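Local structure of putative branched-chain amino acid ABC transporter (Rhodospirillum rubrum ATCC 11170, 3HUT) at residues L6-N17 and D70-F80; K94-P102 and R302-A310. The protein probably serves as the periplasmic solute-binding receptor of an ABC transporter, capturing branched-chain or related amino acids for uptake. All coordinates share one frame; numbering follows the deposited sequence.

Contact 1 (L6-N17 and D70-F80); sequences LLGYELPLTGAN and DPRVVGVLGDF
Leu77 sets its CB over the centre of the Tyr9 ring, 3.5 Å from the centroid, a CH-pi contact on one face; Leu11 CD2 lies over the other face, towards the rim. Tyr9 CG stands anti to the backbone N (chi1 -160°), which lays the ring across Leu77 on the side of the sheet covered by helix 18-37 and helix 277-296. Glu10 points from the opposite face, and Asp79, just past the end of strand 73-78, turns its carboxylate to meet it at about a right angle, their planes 81° apart and Glu10 OE1 2.5 Å from Asp79 OD2. This short separation suggests that one acid is protonated, without saying which. Glu10 OE2 is hydrogen-bonded to Tyr92 OH and Asp79 OD1 to Ser53 OG. At the start of the pair, Leu6 and Arg72 run side by side, and Leu6 CD2 comes 3.4 Å from Arg72 NE, while Asp70 OD2 holds Arg72 NH2 in a salt bridge. Beyond the strand ends, Pro12 CD packs on Phe80 CB at 3.7 Å. The backbones are joined by bonds such as Gly8 N to Gly75 O (2.8 Å) and Leu77 N to Gly8 O (2.6 Å). The short strand axes run 23° from parallel and 4.3 Å apart, the geometry of neighbouring parallel strands in the open alpha/beta sheet of a periplasmic binding protein lobe.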
# COMPACT_ATOMS: atom_id res chain seq x y z
N LEU A 6 23.88 -4.05 11.19
CA LEU A 6 23.68 -3.72 9.78
C LEU A 6 22.46 -4.31 9.10
O LEU A 6 22.16 -5.50 9.24
CB LEU A 6 24.90 -4.14 8.96
CG LEU A 6 25.91 -3.09 8.50
CD1 LEU A 6 26.57 -2.44 9.70
CD2 LEU A 6 26.95 -3.77 7.60
N LEU A 7 21.76 -3.46 8.35
CA LEU A 7 20.61 -3.87 7.56
C LEU A 7 20.94 -3.47 6.13
O LEU A 7 21.56 -2.43 5.91
CB LEU A 7 19.34 -3.12 8.00
CG LEU A 7 18.79 -3.42 9.40
CD1 LEU A 7 17.62 -2.49 9.66
CD2 LEU A 7 18.35 -4.88 9.49
N GLY A 8 20.55 -4.29 5.17
CA GLY A 8 20.81 -3.93 3.79
C GLY A 8 19.54 -3.33 3.22
O GLY A 8 18.46 -3.57 3.74
N TYR A 9 19.67 -2.51 2.19
CA TYR A 9 18.49 -1.93 1.57
C TYR A 9 18.75 -1.82 0.08
O TYR A 9 19.57 -1.02 -0.36
CB TYR A 9 18.19 -0.54 2.16
CG TYR A 9 16.76 -0.06 1.94
CD1 TYR A 9 16.18 0.87 2.82
CD2 TYR A 9 15.98 -0.52 0.88
CE1 TYR A 9 14.87 1.31 2.65
CE2 TYR A 9 14.67 -0.09 0.70
CZ TYR A 9 14.12 0.82 1.59
OH TYR A 9 12.81 1.23 1.44
N GLU A 10 18.08 -2.67 -0.71
CA GLU A 10 18.24 -2.61 -2.15
C GLU A 10 17.05 -1.81 -2.67
O GLU A 10 15.90 -2.07 -2.32
CB GLU A 10 18.26 -4.02 -2.77
CG GLU A 10 17.09 -4.92 -2.40
CD GLU A 10 17.11 -6.23 -3.17
OE1 GLU A 10 16.74 -6.23 -4.36
OE2 GLU A 10 17.51 -7.26 -2.58
N LEU A 11 17.35 -0.81 -3.50
CA LEU A 11 16.34 0.06 -4.08
C LEU A 11 16.85 0.72 -5.36
O LEU A 11 18.06 0.84 -5.57
CB LEU A 11 15.93 1.14 -3.07
CG LEU A 11 17.00 1.79 -2.17
CD1 LEU A 11 18.26 2.10 -2.96
CD2 LEU A 11 16.44 3.05 -1.55
N PRO A 12 15.93 1.15 -6.23
CA PRO A 12 16.31 1.80 -7.49
C PRO A 12 16.68 3.27 -7.38
O PRO A 12 15.83 4.11 -7.09
CB PRO A 12 15.09 1.56 -8.37
CG PRO A 12 13.96 1.64 -7.38
CD PRO A 12 14.49 0.85 -6.20
N LEU A 13 17.96 3.58 -7.61
CA LEU A 13 18.44 4.96 -7.56
C LEU A 13 18.84 5.44 -8.95
O LEU A 13 19.22 6.59 -9.15
CB LEU A 13 19.63 5.08 -6.61
CG LEU A 13 19.26 4.83 -5.14
CD1 LEU A 13 20.50 4.94 -4.27
CD2 LEU A 13 18.20 5.85 -4.70
N THR A 14 18.75 4.53 -9.92
CA THR A 14 19.05 4.87 -11.30
C THR A 14 18.01 4.13 -12.13
O THR A 14 17.50 3.09 -11.71
CB THR A 14 20.50 4.47 -11.71
OG1 THR A 14 20.72 3.07 -11.49
CG2 THR A 14 21.51 5.25 -10.89
N GLY A 15 17.68 4.67 -13.29
CA GLY A 15 16.69 4.02 -14.12
C GLY A 15 15.34 4.71 -14.07
O GLY A 15 15.17 5.72 -13.38
N ALA A 16 14.38 4.16 -14.80
CA ALA A 16 13.05 4.73 -14.87
C ALA A 16 12.35 4.90 -13.53
O ALA A 16 11.50 5.77 -13.37
CB ALA A 16 12.18 3.88 -15.80
N ASN A 17 12.72 4.07 -12.56
CA ASN A 17 12.09 4.11 -11.24
C ASN A 17 12.95 4.69 -10.12
O ASN A 17 12.70 4.43 -8.94
CB ASN A 17 11.63 2.70 -10.87
CG ASN A 17 10.40 2.27 -11.64
OD1 ASN A 17 10.22 1.09 -11.96
ND2 ASN A 17 9.52 3.22 -11.93
N ASP A 70 27.79 -11.04 3.50
CA ASP A 70 28.29 -10.15 4.55
C ASP A 70 27.59 -10.53 5.85
O ASP A 70 26.44 -10.15 6.09
CB ASP A 70 27.99 -8.69 4.22
CG ASP A 70 28.62 -7.73 5.22
OD1 ASP A 70 28.92 -8.16 6.36
OD2 ASP A 70 28.82 -6.55 4.87
N PRO A 71 28.28 -11.29 6.73
CA PRO A 71 27.72 -11.72 8.01
C PRO A 71 27.14 -10.62 8.89
O PRO A 71 26.34 -10.89 9.79
CB PRO A 71 28.89 -12.45 8.67
CG PRO A 71 30.08 -11.72 8.11
CD PRO A 71 29.71 -11.61 6.66
N ARG A 72 27.52 -9.37 8.65
CA ARG A 72 26.99 -8.28 9.47
C ARG A 72 25.55 -7.94 9.11
O ARG A 72 24.79 -7.47 9.95
CB ARG A 72 27.86 -7.03 9.32
CG ARG A 72 29.32 -7.26 9.69
CD ARG A 72 30.08 -5.95 9.72
NE ARG A 72 29.90 -5.18 8.50
CZ ARG A 72 30.32 -5.56 7.30
NH1 ARG A 72 30.96 -6.71 7.15
NH2 ARG A 72 30.13 -4.77 6.25
N VAL A 73 25.18 -8.17 7.86
CA VAL A 73 23.83 -7.88 7.40
C VAL A 73 22.86 -8.92 7.94
O VAL A 73 22.89 -10.08 7.53
CB VAL A 73 23.77 -7.88 5.86
CG1 VAL A 73 22.36 -7.54 5.40
CG2 VAL A 73 24.79 -6.88 5.30
N VAL A 74 22.00 -8.51 8.87
CA VAL A 74 21.06 -9.45 9.48
C VAL A 74 19.67 -9.42 8.85
O VAL A 74 18.84 -10.30 9.11
CB VAL A 74 20.93 -9.19 11.00
CG1 VAL A 74 22.27 -9.44 11.67
CG2 VAL A 74 20.47 -7.76 11.24
N GLY A 75 19.42 -8.42 8.02
CA GLY A 75 18.13 -8.31 7.37
C GLY A 75 18.25 -7.38 6.19
O GLY A 75 19.15 -6.54 6.13
N VAL A 76 17.34 -7.52 5.23
CA VAL A 76 17.38 -6.67 4.05
C VAL A 76 16.04 -5.98 3.81
O VAL A 76 15.00 -6.65 3.79
CB VAL A 76 17.74 -7.48 2.78
CG1 VAL A 76 17.58 -6.59 1.54
CG2 VAL A 76 19.16 -8.00 2.87
N LEU A 77 16.06 -4.66 3.66
CA LEU A 77 14.86 -3.90 3.35
C LEU A 77 14.89 -4.08 1.86
O LEU A 77 15.91 -3.83 1.22
CB LEU A 77 15.02 -2.45 3.76
CG LEU A 77 14.83 -2.42 5.27
CD1 LEU A 77 15.42 -1.16 5.83
CD2 LEU A 77 13.34 -2.55 5.57
N GLY A 78 13.78 -4.48 1.27
CA GLY A 78 13.91 -4.83 -0.12
C GLY A 78 13.11 -4.56 -1.35
O GLY A 78 12.16 -5.23 -1.69
N ASP A 79 13.65 -3.63 -2.11
CA ASP A 79 13.12 -3.26 -3.39
C ASP A 79 11.70 -2.91 -3.71
O ASP A 79 10.72 -3.42 -3.19
CB ASP A 79 13.63 -4.23 -4.43
CG ASP A 79 14.74 -3.62 -5.29
OD1 ASP A 79 14.46 -2.57 -5.91
OD2 ASP A 79 15.87 -4.16 -5.36
N PHE A 80 11.67 -1.96 -4.62
CA PHE A 80 10.50 -1.34 -5.14
C PHE A 80 9.48 -2.20 -5.88
O PHE A 80 8.33 -2.31 -5.46
CB PHE A 80 10.99 -0.23 -6.04
CG PHE A 80 9.92 0.47 -6.71
CD1 PHE A 80 9.04 1.23 -5.97
CD2 PHE A 80 9.72 0.30 -8.07
CE1 PHE A 80 7.97 1.83 -6.56
CE2 PHE A 80 8.64 0.89 -8.68
CZ PHE A 80 7.76 1.65 -7.93
O HOH W 1 25.17 -6.55 12.40

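Contact 2 (K94-P102 and R302-A310); sequences KEGMPQLSP and RESLRDALA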
# COMPACT_ATOMS: atom_id res chain seq x y z
N LYS A 94 16.28 -18.95 0.07
CA LYS A 94 17.17 -20.09 0.07
C LYS A 94 18.32 -19.92 1.07
O LYS A 94 18.74 -20.88 1.72
CB LYS A 94 17.74 -20.32 -1.33
CG LYS A 94 18.75 -21.46 -1.42
CD LYS A 94 19.29 -21.59 -2.83
CE LYS A 94 20.34 -22.69 -2.92
NZ LYS A 94 20.95 -22.77 -4.28
N GLU A 95 18.82 -18.69 1.20
CA GLU A 95 19.94 -18.43 2.10
C GLU A 95 19.57 -18.13 3.56
O GLU A 95 20.43 -18.14 4.43
CB GLU A 95 20.79 -17.27 1.56
CG GLU A 95 21.45 -17.55 0.22
CD GLU A 95 22.35 -18.77 0.25
OE1 GLU A 95 23.00 -18.99 1.29
OE2 GLU A 95 22.41 -19.50 -0.77
N GLY A 96 18.29 -17.87 3.82
CA GLY A 96 17.88 -17.59 5.18
C GLY A 96 18.08 -16.15 5.62
O GLY A 96 18.57 -15.88 6.72
N MSE A 97 17.70 -15.23 4.75
CA MSE A 97 17.82 -13.80 5.03
C MSE A 97 16.41 -13.21 5.04
O MSE A 97 15.69 -13.34 4.05
CB MSE A 97 18.64 -13.11 3.94
CG MSE A 97 18.71 -11.59 4.06
SE MSE A 97 19.86 -10.98 5.49
CE MSE A 97 21.57 -11.06 4.56
N PRO A 98 16.00 -12.58 6.14
CA PRO A 98 14.66 -11.99 6.18
C PRO A 98 14.60 -10.76 5.27
O PRO A 98 15.50 -9.92 5.31
CB PRO A 98 14.47 -11.65 7.66
CG PRO A 98 15.86 -11.31 8.10
CD PRO A 98 16.69 -12.39 7.43
N GLN A 99 13.56 -10.66 4.46
CA GLN A 99 13.41 -9.55 3.52
C GLN A 99 12.09 -8.81 3.72
O GLN A 99 11.03 -9.42 3.81
CB GLN A 99 13.49 -10.07 2.07
CG GLN A 99 13.03 -9.07 1.00
CD GLN A 99 12.97 -9.67 -0.41
OE1 GLN A 99 12.79 -10.87 -0.59
NE2 GLN A 99 13.09 -8.81 -1.42
N LEU A 100 12.15 -7.48 3.81
CA LEU A 100 10.94 -6.70 3.97
C LEU A 100 10.84 -5.67 2.85
O LEU A 100 11.59 -4.69 2.82
CB LEU A 100 10.91 -5.98 5.33
CG LEU A 100 9.75 -4.99 5.55
CD1 LEU A 100 8.44 -5.68 5.28
CD2 LEU A 100 9.78 -4.44 6.97
N SER A 101 9.94 -5.92 1.90
CA SER A 101 9.75 -4.99 0.79
C SER A 101 8.68 -3.99 1.17
O SER A 101 7.58 -4.35 1.60
CB SER A 101 9.31 -5.73 -0.47
OG SER A 101 8.95 -4.78 -1.47
N PRO A 102 8.97 -2.69 1.01
CA PRO A 102 7.93 -1.74 1.38
C PRO A 102 6.75 -1.69 0.41
O PRO A 102 5.63 -1.38 0.80
CB PRO A 102 8.69 -0.41 1.46
CG PRO A 102 9.80 -0.60 0.48
CD PRO A 102 10.24 -2.02 0.70
N ARG A 302 19.83 -13.56 11.70
CA ARG A 302 18.92 -13.55 10.57
C ARG A 302 17.67 -14.36 10.91
O ARG A 302 16.54 -13.95 10.60
CB ARG A 302 19.61 -14.13 9.34
CG ARG A 302 20.73 -13.25 8.82
CD ARG A 302 21.48 -13.86 7.64
NE ARG A 302 22.48 -12.93 7.15
CZ ARG A 302 23.40 -13.19 6.21
NH1 ARG A 302 23.46 -14.39 5.64
NH2 ARG A 302 24.26 -12.25 5.86
N GLU A 303 17.88 -15.50 11.57
CA GLU A 303 16.80 -16.39 11.96
C GLU A 303 15.88 -15.77 13.02
O GLU A 303 14.66 -15.85 12.91
CB GLU A 303 17.36 -17.71 12.51
CG GLU A 303 18.45 -18.34 11.65
CD GLU A 303 19.74 -17.53 11.65
OE1 GLU A 303 20.26 -17.23 12.74
OE2 GLU A 303 20.24 -17.19 10.55
N SER A 304 16.47 -15.18 14.06
CA SER A 304 15.67 -14.57 15.11
C SER A 304 14.95 -13.33 14.59
O SER A 304 13.85 -13.01 15.04
CB SER A 304 16.54 -14.22 16.32
OG SER A 304 17.34 -13.07 16.08
N LEU A 305 15.58 -12.64 13.64
CA LEU A 305 14.97 -11.45 13.07
C LEU A 305 13.77 -11.85 12.20
O LEU A 305 12.78 -11.13 12.14
CB LEU A 305 15.98 -10.66 12.23
CG LEU A 305 15.46 -9.39 11.55
CD1 LEU A 305 14.70 -8.52 12.55
CD2 LEU A 305 16.63 -8.61 10.95
N ARG A 306 13.86 -13.00 11.54
CA ARG A 306 12.74 -13.46 10.71
C ARG A 306 11.53 -13.73 11.61
O ARG A 306 10.40 -13.39 11.25
CB ARG A 306 13.11 -14.74 9.95
CG ARG A 306 12.12 -15.09 8.83
CD ARG A 306 11.80 -16.57 8.82
NE ARG A 306 11.14 -16.99 10.06
CZ ARG A 306 9.82 -17.00 10.25
NH1 ARG A 306 8.99 -16.62 9.27
NH2 ARG A 306 9.32 -17.38 11.42
N ASP A 307 11.76 -14.35 12.77
CA ASP A 307 10.68 -14.63 13.70
C ASP A 307 10.06 -13.34 14.23
O ASP A 307 8.84 -13.21 14.28
CB ASP A 307 11.16 -15.47 14.90
CG ASP A 307 11.40 -16.92 14.54
OD1 ASP A 307 10.63 -17.47 13.72
OD2 ASP A 307 12.35 -17.52 15.08
N ALA A 308 10.91 -12.39 14.63
CA ALA A 308 10.42 -11.12 15.16
C ALA A 308 9.62 -10.34 14.12
O ALA A 308 8.59 -9.73 14.44
CB ALA A 308 11.60 -10.27 15.65
N LEU A 309 10.08 -10.35 12.87
CA LEU A 309 9.37 -9.66 11.79
C LEU A 309 7.99 -10.27 11.64
O LEU A 309 6.99 -9.56 11.54
CB LEU A 309 10.12 -9.80 10.47
CG LEU A 309 11.15 -8.73 10.12
CD1 LEU A 309 11.95 -9.18 8.90
CD2 LEU A 309 10.44 -7.40 9.83
N ALA A 310 7.94 -11.60 11.63
CA ALA A 310 6.69 -12.33 11.50
C ALA A 310 5.74 -12.04 12.66
O ALA A 310 4.53 -12.21 12.53
CB ALA A 310 6.97 -13.82 11.42
O HOH W 2 22.09 -16.90 6.07
O HOH W 3 19.54 -17.81 8.30
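The backbone of 94-102 leaves its helix at Gly96, with positive phi (83°), and passes into strand 99-101 beside helix 302-310, with CA atoms nearest at Met97-Arg302 and Pro98-Arg306 (5.1 Å for the latter). Arg302 reaches along this turn with its chain extended from CG to NE, and its CB lies 3.3 Å from Gly96 O. Met97, present as selenomethionine and bent at chi2 (74°) and chi3, brings its CE over one face of the guanidinium, offset towards the rim and 3.2 Å from Arg302 NH2. At the guanidinium edge a water in its plane joins Arg302 NH1 to Glu95 O; NE and NH2 bond the backbone oxygens of Val73 and Val68. A second water links Gly96 O with Glu303 OE2. Helix 302-310 thus packs where helix 82-95 hands over to the next parallel strand, the helix-to-strand half of a beta-alpha-beta crossover in this Rossmann-like lobe. Were Arg302 an alanine, the carbonyls of Val73 and Val68 would probably lose this donor, and the Met97 methyl the flat group it lies over. The Pro98 ring lies along the helix from Arg302 to Leu309: CD faces Arg302 O, CG meets Leu305 CG, and CB is 3.7 Å from Leu309 CD1. Leu309 CD2 also meets Leu100 CD2 obliquely at 4.2 Å, where Phe117 of strand 116-118 packs against both leucines.

Overall arrangement
From the N terminus, strand 5-11 enters first, and contact 1 closes a loop of 52 intervening residues, mostly helix, by pairing it with strand 73-78. Contact 2 opens at the end of helix 82-95 and runs into strand 99-101, the next strand of the same five-stranded parallel sheet. Its loop spans 199 residues before helix 302-310 returns to pack on this turn. The two loops lie in series, neither nested nor crossed, yet their centres are 13 Å apart. They meet directly: Gly78 N lies 2.7 Å from Leu100 O, a probable hydrogen bond between adjacent strands. Contact 1 therefore joins strands within the sheet, while contact 2 ties a late helix onto it.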